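Local structure of protein RnfH (Haemophilus influenzae, 2HJ1) at residues B[53-56]-B[57-60]. The protein is of unknown function but belongs to the ubiquitin-like RnfH family and forms a three-dimensional domain-swapped dimer. Sequence-based numbering, arbitrary orientation.
With SO4 (sulfate ion), chain C.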
loop_
_atom_site.group_PDB
_atom_site.type_symbol
_atom_site.label_atom_id
_atom_site.label_comp_id
_atom_site.label_asym_id
_atom_site.label_seq_id
_atom_site.Cartn_x
_atom_site.Cartn_y
_atom_site.Cartn_z
ATOM N N GLU B 53 -4.794 -6.491 22.395
ATOM C CA GLU B 53 -4.305 -7.696 21.738
ATOM C C GLU B 53 -3.287 -7.443 20.619
ATOM O O GLU B 53 -2.621 -8.364 20.210
ATOM C CB GLU B 53 -5.460 -8.511 21.160
ATOM C CG GLU B 53 -6.213 -7.718 20.045
ATOM C CD GLU B 53 -7.468 -6.985 20.550
ATOM O OE1 GLU B 53 -8.529 -7.181 19.930
ATOM O OE2 GLU B 53 -7.438 -6.255 21.553
ATOM N N ILE B 54 -3.132 -6.214 20.136
ATOM C CA ILE B 54 -2.111 -5.944 19.105
ATOM C C ILE B 54 -0.707 -6.053 19.760
ATOM O O ILE B 54 -0.464 -5.431 20.795
ATOM C CB ILE B 54 -2.264 -4.549 18.468
ATOM C CG1 ILE B 54 -3.547 -4.457 17.600
ATOM C CG2 ILE B 54 -1.019 -4.166 17.617
ATOM C CD1 ILE B 54 -3.831 -2.988 17.118
ATOM N N ASP B 55 0.188 -6.839 19.159
ATOM C CA ASP B 55 1.593 -6.969 19.650
ATOM C C ASP B 55 2.479 -6.521 18.521
ATOM O O ASP B 55 2.655 -7.254 17.540
ATOM C CB ASP B 55 1.865 -8.427 20.017
ATOM C CG ASP B 55 3.272 -8.677 20.587
ATOM O OD1 ASP B 55 4.172 -7.822 20.451
ATOM O OD2 ASP B 55 3.474 -9.763 21.180
ATOM N N LEU B 56 3.030 -5.314 18.641
ATOM C CA LEU B 56 3.932 -4.776 17.612
ATOM C C LEU B 56 5.225 -5.557 17.412
ATOM O O LEU B 56 5.870 -5.413 16.371
ATOM C CB LEU B 56 4.294 -3.301 17.892
ATOM C CG LEU B 56 3.133 -2.303 17.791
ATOM C CD1 LEU B 56 3.660 -0.903 17.971
ATOM C CD2 LEU B 56 2.362 -2.439 16.409
ATOM N N SER B 57 5.634 -6.380 18.386
ATOM C CA SER B 57 6.898 -7.110 18.192
ATOM C C SER B 57 6.735 -8.180 17.118
ATOM O O SER B 57 7.706 -8.507 16.409
ATOM C CB SER B 57 7.356 -7.759 19.488
ATOM O OG SER B 57 6.431 -8.754 19.825
ATOM N N THR B 58 5.524 -8.714 16.991
ATOM C CA THR B 58 5.254 -9.793 16.056
ATOM C C THR B 58 4.092 -9.608 15.036
ATOM O O THR B 58 4.060 -10.347 14.039
ATOM C CB THR B 58 4.949 -11.109 16.775
ATOM O OG1 THR B 58 3.701 -10.992 17.453
ATOM C CG2 THR B 58 6.087 -11.507 17.790
ATOM N N ASN B 59 3.134 -8.708 15.291
ATOM C CA ASN B 59 2.009 -8.512 14.333
ATOM C C ASN B 59 2.506 -8.214 12.921
ATOM O O ASN B 59 3.502 -7.519 12.708
ATOM C CB ASN B 59 1.010 -7.437 14.789
ATOM C CG ASN B 59 -0.107 -7.990 15.662
ATOM O OD1 ASN B 59 -1.271 -7.612 15.496
ATOM N ND2 ASN B 59 0.216 -8.929 16.556
ATOM N N LYS B 60 1.833 -8.796 11.948
ATOM C CA LYS B 60 2.150 -8.480 10.569
ATOM C C LYS B 60 1.533 -7.124 10.131
ATOM O O LYS B 60 0.399 -6.793 10.488
ATOM C CB LYS B 60 1.808 -9.675 9.675
ATOM C CG LYS B 60 3.021 -10.687 9.697
ATOM C CD LYS B 60 2.609 -12.158 9.852
ATOM C CE LYS B 60 3.753 -13.039 10.507
ATOM N NZ LYS B 60 5.107 -12.912 9.846
HETATM S S SO4 C . 5.302 -11.185 6.827
HETATM O O1 SO4 C . 6.036 -11.307 5.564
HETATM O O2 SO4 C . 6.184 -11.392 7.978
HETATM O O3 SO4 C . 4.687 -9.861 6.877
HETATM O O4 SO4 C . 4.254 -12.206 6.884
HETATM O O HOH W 1 5.651 -6.093 13.747
#
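The Asp55 carboxylate takes both Ser57 donors on one face: the backbone N reaches OD1 on its anti side, 33° out of the carboxylate plane, while the hydroxyl OG comes in from above that plane. This is an Asx turn, with Ser57 N at 2.9 Å from Asp55 OD1 and the shorter Ser57 OG to Asp55 OD1 bond at 2.5 Å. Two donors on one oxygen help hold the carboxylate's rotation and probably favour its negative charge. With CG opposite the backbone N (chi1 -178°), the Asp55 side chain lies beside its own carbonyl, facing the residues that follow.

The main chain adds a type I beta turn, closed by Thr58 N to Asp55 O at 3.3 Å from above the carbonyl plane, and a wider alpha turn, closed by Asn59 N to Asp55 O at 2.7 Å, almost in line with the carbonyl. The loop lies on the surface, joining helix 47-50 to strand 61-65 of the ubiquitin-like fold. On the side facing the helices, Leu56 packs on Leu48 of helix 47-50 and Ile42 of helix 38-45, and Ile54 meets Ile82 of the second subunit. Lys60 NZ donates to O2 of a sulfate, probably from the crystallisation liquor, at 2.6 Å, and Arg66 of the second subunit also bonds to it. A water donates to Leu56 O at 2.7 Å and to Asn59 O at 2.8 Å.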